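Local coordinates for protein putative glucarate dehydratase (Pseudomonas fluorescens, PDB 4IT1) that probably dehydrates D-glucarate to 5-dehydro-4-deoxy-D-glucarate, as a magnesium-binding member of the mandelate racemase/muconate lactonizing enzyme family, at residues P220-K232 with T252-L264. Sequence-based numbering, arbitrary orientation.
Sequences PPEHEVACIKALK and TSIRMAELLGDDL
V225 stands between M256 and L260, where its two methyls can touch both at once. V225 CG2 meets M256 SD at 3.5 Å, while CG1, set anti to the backbone N (chi1 164°), reaches L260 CD2 and L259 CB. One turn on, I228 crosses L260 at about a right angle, its CG2 3.7 Å from L260 CD2 and also touching L264 CD2; I228 and L264 both continue onto I242 of strand 240-243. At the other end, the flexible thioether of M256 bends so that SD also lies 3.5 Å from P221 CB, and P221, in the first turn, needs no backbone N-H for the helix.

Charged side chains border this core. E222 OE2 accepts a 3.1 Å salt-bridging hydrogen bond from R255 NH1, nearly straight and in the guanidinium plane but above the carboxylate plane. K229, bent at chi2, carries NZ to the end of helix 252-260, where it donates in the carbonyl plane to L259 O at 2.7 Å and forms a salt bridge with D263 OD2 at 3.0 Å. A leucine in its place would probably leave L259 O without this donor and, of the two lysine partners of D263, leave the more distant K232, whose NZ lies 3.5 Å from D263 OD1. G261, with positive phi, turns the chain from that helix so that D263 faces both lysines.

Segments 221-232 and 252-260 run in the same direction, their axes 27° apart, joined through strand 240-243: neighbouring outer helices of the modified TIM barrel, (β/α)7β, of the enolase superfamily. The strands that follow them, 240-243 and 266-268, carry the magnesium ligands D243 and E268.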
ATOM      1  N   PRO A 220     -39.976   8.331   6.105  1.00 52.47           N
ATOM      2  CA  PRO A 220     -40.154   7.564   7.340  1.00 52.80           C
ATOM      3  C   PRO A 220     -39.564   6.153   7.223  1.00 61.54           C
ATOM      4  O   PRO A 220     -39.746   5.488   6.192  1.00 57.70           O
ATOM      5  CB  PRO A 220     -41.671   7.513   7.501  1.00 56.57           C
ATOM      6  CG  PRO A 220     -42.141   8.779   6.869  1.00 56.81           C
ATOM      7  CD  PRO A 220     -41.211   9.039   5.714  1.00 54.80           C
ATOM      8  N   PRO A 221     -38.823   5.714   8.259  1.00 54.27           N
ATOM      9  CA  PRO A 221     -38.099   4.449   8.140  1.00 52.93           C
ATOM     10  C   PRO A 221     -39.000   3.215   7.918  1.00 54.68           C
ATOM     11  O   PRO A 221     -38.611   2.325   7.168  1.00 57.27           O
ATOM     12  CB  PRO A 221     -37.273   4.370   9.446  1.00 46.67           C
ATOM     13  CG  PRO A 221     -37.834   5.414  10.355  1.00 50.40           C
ATOM     14  CD  PRO A 221     -38.448   6.464   9.473  1.00 53.92           C
ATOM     15  N   GLU A 222     -40.185   3.174   8.528  1.00 52.06           N
ATOM     16  CA  GLU A 222     -41.172   2.128   8.217  1.00 60.37           C
ATOM     17  C   GLU A 222     -41.560   2.121   6.740  1.00 63.20           C
ATOM     18  O   GLU A 222     -41.753   1.053   6.150  1.00 66.36           O
ATOM     19  CB  GLU A 222     -42.439   2.259   9.066  1.00 66.46           C
ATOM     20  CG  GLU A 222     -42.351   1.637  10.452  1.00 77.67           C
ATOM     21  CD  GLU A 222     -41.890   2.616  11.520  1.00 96.79           C
ATOM     22  OE1 GLU A 222     -41.462   3.745  11.175  1.00100.25           O
ATOM     23  OE2 GLU A 222     -41.959   2.254  12.713  1.00 98.43           O
ATOM     24  N   HIS A 223     -41.679   3.308   6.149  1.00 57.15           N
ATOM     25  CA  HIS A 223     -42.041   3.412   4.741  1.00 59.20           C
ATOM     26  C   HIS A 223     -40.903   2.914   3.874  1.00 60.02           C
ATOM     27  O   HIS A 223     -41.132   2.225   2.878  1.00 78.20           O
ATOM     28  CB  HIS A 223     -42.442   4.843   4.351  1.00 62.82           C
ATOM     29  CG  HIS A 223     -42.736   5.009   2.890  1.00 67.70           C
ATOM     30  ND1 HIS A 223     -43.955   4.680   2.331  1.00 66.09           N
ATOM     31  CD2 HIS A 223     -41.963   5.451   1.868  1.00 63.83           C
ATOM     32  CE1 HIS A 223     -43.920   4.915   1.031  1.00 63.59           C
ATOM     33  NE2 HIS A 223     -42.723   5.384   0.724  1.00 71.66           N
ATOM     34  N   GLU A 224     -39.676   3.247   4.255  1.00 62.03           N
ATOM     35  CA  GLU A 224     -38.513   2.837   3.474  1.00 57.70           C
ATOM     36  C   GLU A 224     -38.295   1.321   3.555  1.00 58.05           C
ATOM     37  O   GLU A 224     -37.887   0.709   2.573  1.00 53.09           O
ATOM     38  CB  GLU A 224     -37.259   3.617   3.891  1.00 52.22           C
ATOM     39  CG  GLU A 224     -37.309   5.102   3.545  1.00 58.99           C
ATOM     40  CD  GLU A 224     -36.032   5.858   3.903  1.00 55.60           C
ATOM     41  OE1 GLU A 224     -35.425   5.579   4.963  1.00 57.46           O
ATOM     42  OE2 GLU A 224     -35.632   6.743   3.120  1.00 49.34           O
ATOM     43  N   VAL A 225     -38.576   0.732   4.720  1.00 58.30           N
ATOM     44  CA  VAL A 225     -38.521  -0.722   4.915  1.00 58.48           C
ATOM     45  C   VAL A 225     -39.470  -1.421   3.935  1.00 63.99           C
ATOM     46  O   VAL A 225     -39.064  -2.352   3.238  1.00 67.10           O
ATOM     47  CB  VAL A 225     -38.843  -1.122   6.380  1.00 59.65           C
ATOM     48  CG1 VAL A 225     -39.168  -2.612   6.504  1.00 58.99           C
ATOM     49  CG2 VAL A 225     -37.677  -0.770   7.287  1.00 53.42           C
ATOM     50  N   ALA A 226     -40.717  -0.949   3.878  1.00 63.67           N
ATOM     51  CA  ALA A 226     -41.718  -1.450   2.928  1.00 60.12           C
ATOM     52  C   ALA A 226     -41.260  -1.363   1.463  1.00 62.54           C
ATOM     53  O   ALA A 226     -41.586  -2.238   0.654  1.00 64.91           O
ATOM     54  CB  ALA A 226     -43.042  -0.728   3.122  1.00 56.01           C
ATOM     55  N   CYS A 227     -40.495  -0.323   1.133  1.00 57.01           N
ATOM     56  CA  CYS A 227     -39.941  -0.181  -0.217  1.00 55.09           C
ATOM     57  C   CYS A 227     -38.861  -1.221  -0.509  1.00 61.37           C
ATOM     58  O   CYS A 227     -38.681  -1.632  -1.660  1.00 60.87           O
ATOM     59  CB  CYS A 227     -39.402   1.231  -0.449  1.00 50.29           C
ATOM     60  SG  CYS A 227     -40.679   2.515  -0.367  1.00 63.68           S
ATOM     61  N   ILE A 228     -38.147  -1.644   0.529  1.00 56.42           N
ATOM     62  CA  ILE A 228     -37.166  -2.717   0.376  1.00 66.20           C
ATOM     63  C   ILE A 228     -37.864  -4.059   0.151  1.00 56.71           C
ATOM     64  O   ILE A 228     -37.479  -4.811  -0.743  1.00 62.44           O
ATOM     65  CB  ILE A 228     -36.195  -2.784   1.571  1.00 67.42           C
ATOM     66  CG1 ILE A 228     -35.166  -1.664   1.463  1.00 61.91           C
ATOM     67  CG2 ILE A 228     -35.472  -4.125   1.624  1.00 58.40           C
ATOM     68  CD1 ILE A 228     -34.708  -1.168   2.813  1.00 75.99           C
ATOM     69  N   LYS A 229     -38.885  -4.343   0.958  1.00 57.96           N
ATOM     70  CA  LYS A 229     -39.719  -5.539   0.792  1.00 66.76           C
ATOM     71  C   LYS A 229     -40.197  -5.663  -0.656  1.00 73.05           C
ATOM     72  O   LYS A 229     -40.009  -6.705  -1.295  1.00 71.91           O
ATOM     73  CB  LYS A 229     -40.935  -5.502   1.726  1.00 64.99           C
ATOM     74  CG  LYS A 229     -40.625  -5.352   3.207  1.00 71.35           C
ATOM     75  CD  LYS A 229     -40.296  -6.676   3.869  1.00 69.75           C
ATOM     76  CE  LYS A 229     -40.126  -6.493   5.365  1.00 71.23           C
ATOM     77  NZ  LYS A 229     -39.313  -7.597   5.941  1.00 66.52           N
ATOM     78  N   ALA A 230     -40.798  -4.586  -1.163  1.00 64.37           N
ATOM     79  CA  ALA A 230     -41.315  -4.545  -2.526  1.00 63.46           C
ATOM     80  C   ALA A 230     -40.215  -4.794  -3.566  1.00 69.53           C
ATOM     81  O   ALA A 230     -40.450  -5.470  -4.571  1.00 71.53           O
ATOM     82  CB  ALA A 230     -42.022  -3.223  -2.784  1.00 59.38           C
ATOM     83  N   LEU A 231     -39.019  -4.263  -3.315  1.00 63.42           N
ATOM     84  CA  LEU A 231     -37.859  -4.522  -4.170  1.00 71.71           C
ATOM     85  C   LEU A 231     -37.383  -5.981  -4.118  1.00 79.07           C
ATOM     86  O   LEU A 231     -36.941  -6.525  -5.134  1.00 73.88           O
ATOM     87  CB  LEU A 231     -36.696  -3.598  -3.803  1.00 71.10           C
ATOM     88  CG  LEU A 231     -36.695  -2.177  -4.361  1.00 70.98           C
ATOM     89  CD1 LEU A 231     -35.727  -1.311  -3.568  1.00 74.66           C
ATOM     90  CD2 LEU A 231     -36.330  -2.179  -5.836  1.00 61.12           C
ATOM     91  N   LYS A 232     -37.458  -6.588  -2.931  1.00 73.88           N
ATOM     92  CA  LYS A 232     -37.088  -7.994  -2.723  1.00 77.58           C
ATOM     93  C   LYS A 232     -38.110  -8.906  -3.405  1.00 80.89           C
ATOM     94  O   LYS A 232     -37.748  -9.917  -4.019  1.00 77.50           O
ATOM     95  CB  LYS A 232     -37.012  -8.312  -1.224  1.00 62.89           C
ATOM     96  CG  LYS A 232     -36.469  -9.690  -0.876  1.00 64.96           C
ATOM     97  CD  LYS A 232     -36.919 -10.109   0.520  1.00 71.94           C
ATOM     98  CE  LYS A 232     -36.411 -11.492   0.911  1.00 78.00           C
ATOM     99  NZ  LYS A 232     -34.955 -11.501   1.243  1.00 83.10           N
ATOM    100  N   THR A 252     -33.908   3.116  16.580  1.00 49.46           N
ATOM    101  CA  THR A 252     -34.562   3.035  15.281  1.00 46.96           C
ATOM    102  C   THR A 252     -33.887   1.992  14.407  1.00 50.08           C
ATOM    103  O   THR A 252     -34.553   1.126  13.835  1.00 59.12           O
ATOM    104  CB  THR A 252     -34.541   4.402  14.567  1.00 45.04           C
ATOM    105  OG1 THR A 252     -35.372   5.318  15.287  1.00 50.99           O
ATOM    106  CG2 THR A 252     -35.054   4.295  13.133  1.00 41.68           C
ATOM    107  N   SER A 253     -32.563   2.084  14.310  1.00 48.37           N
ATOM    108  CA  SER A 253     -31.752   1.126  13.566  1.00 47.65           C
ATOM    109  C   SER A 253     -32.075  -0.301  13.997  1.00 52.09           C
ATOM    110  O   SER A 253     -32.219  -1.201  13.165  1.00 44.60           O
ATOM    111  CB  SER A 253     -30.259   1.417  13.777  1.00 50.10           C
ATOM    112  OG  SER A 253     -29.822   2.528  13.007  1.00 44.21           O
ATOM    113  N   ILE A 254     -32.195  -0.495  15.306  1.00 47.49           N
ATOM    114  CA  ILE A 254     -32.535  -1.791  15.860  1.00 56.40           C
ATOM    115  C   ILE A 254     -33.949  -2.230  15.464  1.00 61.25           C
ATOM    116  O   ILE A 254     -34.129  -3.372  15.041  1.00 54.59           O
ATOM    117  CB  ILE A 254     -32.315  -1.823  17.385  1.00 51.82           C
ATOM    118  CG1 ILE A 254     -30.809  -1.843  17.674  1.00 46.27           C
ATOM    119  CG2 ILE A 254     -33.004  -3.032  18.022  1.00 55.65           C
ATOM    120  CD1 ILE A 254     -30.445  -1.483  19.098  1.00 51.17           C
ATOM    121  N   ARG A 255     -34.928  -1.324  15.579  1.00 62.26           N
ATOM    122  CA  ARG A 255     -36.322  -1.628  15.222  1.00 58.12           C
ATOM    123  C   ARG A 255     -36.469  -1.975  13.745  1.00 61.87           C
ATOM    124  O   ARG A 255     -37.253  -2.860  13.387  1.00 64.96           O
ATOM    125  CB  ARG A 255     -37.273  -0.480  15.585  1.00 64.19           C
ATOM    126  CG  ARG A 255     -37.516  -0.309  17.078  1.00 71.55           C
ATOM    127  CD  ARG A 255     -38.759   0.525  17.377  1.00 83.93           C
ATOM    128  NE  ARG A 255     -38.666   1.900  16.879  1.00 86.41           N
ATOM    129  CZ  ARG A 255     -39.299   2.363  15.801  1.00 88.91           C
ATOM    130  NH1 ARG A 255     -40.090   1.568  15.088  1.00 86.94           N
ATOM    131  NH2 ARG A 255     -39.142   3.630  15.433  1.00 77.95           N
ATOM    132  N   MET A 256     -35.705  -1.286  12.900  1.00 52.07           N
ATOM    133  CA  MET A 256     -35.714  -1.548  11.465  1.00 48.59           C
ATOM    134  C   MET A 256     -35.091  -2.901  11.125  1.00 57.75           C
ATOM    135  O   MET A 256     -35.642  -3.660  10.318  1.00 53.48           O
ATOM    136  CB  MET A 256     -35.026  -0.418  10.698  1.00 48.27           C
ATOM    137  CG  MET A 256     -35.714   0.942  10.809  1.00 58.63           C
ATOM    138  SD  MET A 256     -37.465   1.011  10.347  1.00 65.66           S
ATOM    139  CE  MET A 256     -38.273   0.848  11.940  1.00 42.74           C
ATOM    140  N   ALA A 257     -33.953  -3.200  11.752  1.00 55.36           N
ATOM    141  CA  ALA A 257     -33.307  -4.509  11.636  1.00 57.16           C
ATOM    142  C   ALA A 257     -34.290  -5.651  11.910  1.00 64.13           C
ATOM    143  O   ALA A 257     -34.274  -6.663  11.214  1.00 61.41           O
ATOM    144  CB  ALA A 257     -32.128  -4.601  12.589  1.00 53.40           C
ATOM    145  N   GLU A 258     -35.134  -5.476  12.927  1.00 67.72           N
ATOM    146  CA  GLU A 258     -36.154  -6.465  13.278  1.00 73.90           C
ATOM    147  C   GLU A 258     -37.163  -6.652  12.147  1.00 65.95           C
ATOM    148  O   GLU A 258     -37.454  -7.779  11.753  1.00 67.16           O
ATOM    149  CB  GLU A 258     -36.866  -6.087  14.581  1.00 75.23           C
ATOM    150  CG  GLU A 258     -35.974  -6.152  15.816  1.00 94.65           C
ATOM    151  CD  GLU A 258     -36.716  -5.856  17.111  1.00103.91           C
ATOM    152  OE1 GLU A 258     -36.604  -6.670  18.052  1.00 99.25           O
ATOM    153  OE2 GLU A 258     -37.407  -4.815  17.192  1.00101.16           O
ATOM    154  N   LEU A 259     -37.665  -5.545  11.610  1.00 61.64           N
ATOM    155  CA  LEU A 259     -38.644  -5.579  10.522  1.00 60.40           C
ATOM    156  C   LEU A 259     -38.079  -6.129   9.206  1.00 59.55           C
ATOM    157  O   LEU A 259     -38.822  -6.702   8.408  1.00 67.43           O
ATOM    158  CB  LEU A 259     -39.268  -4.191  10.298  1.00 55.60           C
ATOM    159  CG  LEU A 259     -40.128  -3.556  11.404  1.00 61.37           C
ATOM    160  CD1 LEU A 259     -40.508  -2.135  11.016  1.00 57.19           C
ATOM    161  CD2 LEU A 259     -41.380  -4.374  11.712  1.00 57.64           C
ATOM    162  N   LEU A 260     -36.779  -5.957   8.985  1.00 54.47           N
ATOM    163  CA  LEU A 260     -36.149  -6.377   7.731  1.00 62.35           C
ATOM    164  C   LEU A 260     -35.647  -7.830   7.742  1.00 61.88           C
ATOM    165  O   LEU A 260     -35.411  -8.410   6.684  1.00 60.09           O
ATOM    166  CB  LEU A 260     -35.004  -5.430   7.357  1.00 57.88           C
ATOM    167  CG  LEU A 260     -35.320  -4.056   6.762  1.00 55.93           C
ATOM    168  CD1 LEU A 260     -34.156  -3.102   6.989  1.00 57.70           C
ATOM    169  CD2 LEU A 260     -35.645  -4.151   5.279  1.00 54.64           C
ATOM    170  N   GLY A 261     -35.470  -8.396   8.936  1.00 69.81           N
ATOM    171  CA  GLY A 261     -34.966  -9.766   9.096  1.00 70.72           C
ATOM    172  C   GLY A 261     -33.604  -9.981   8.460  1.00 75.35           C
ATOM    173  O   GLY A 261     -32.577  -9.618   9.034  1.00 81.82           O
ATOM    174  N   ASP A 262     -33.601 -10.573   7.268  1.00 73.03           N
ATOM    175  CA  ASP A 262     -32.372 -10.754   6.493  1.00 69.28           C
ATOM    176  C   ASP A 262     -32.558 -10.362   5.030  1.00 58.41           C
ATOM    177  O   ASP A 262     -31.840 -10.839   4.151  1.00 60.61           O
ATOM    178  CB  ASP A 262     -31.803 -12.180   6.638  1.00 82.59           C
ATOM    179  CG  ASP A 262     -32.871 -13.268   6.536  1.00 91.82           C
ATOM    180  OD1 ASP A 262     -33.698 -13.239   5.596  1.00 89.97           O
ATOM    181  OD2 ASP A 262     -32.866 -14.170   7.401  1.00 93.65           O
ATOM    182  N   ASP A 263     -33.516  -9.468   4.783  1.00 65.41           N
ATOM    183  CA  ASP A 263     -33.756  -8.920   3.442  1.00 60.74           C
ATOM    184  C   ASP A 263     -32.534  -8.212   2.859  1.00 54.97           C
ATOM    185  O   ASP A 263     -32.438  -8.040   1.643  1.00 57.29           O
ATOM    186  CB  ASP A 263     -34.943  -7.949   3.454  1.00 70.24           C
ATOM    187  CG  ASP A 263     -36.271  -8.635   3.758  1.00 81.36           C
ATOM    188  OD1 ASP A 263     -36.297  -9.867   3.978  1.00 80.33           O
ATOM    189  OD2 ASP A 263     -37.300  -7.926   3.782  1.00 94.39           O
ATOM    190  N   LEU A 264     -31.599  -7.810   3.722  1.00 55.89           N
ATOM    191  CA  LEU A 264     -30.446  -7.009   3.296  1.00 55.13           C
ATOM    192  C   LEU A 264     -29.113  -7.740   3.327  1.00 47.82           C
ATOM    193  O   LEU A 264     -28.807  -8.438   4.292  1.00 51.71           O
ATOM    194  CB  LEU A 264     -30.327  -5.737   4.148  1.00 59.48           C
ATOM    195  CG  LEU A 264     -31.376  -4.627   4.019  1.00 60.87           C
ATOM    196  CD1 LEU A 264     -30.927  -3.444   4.855  1.00 58.99           C
ATOM    197  CD2 LEU A 264     -31.588  -4.183   2.579  1.00 55.41           C
TER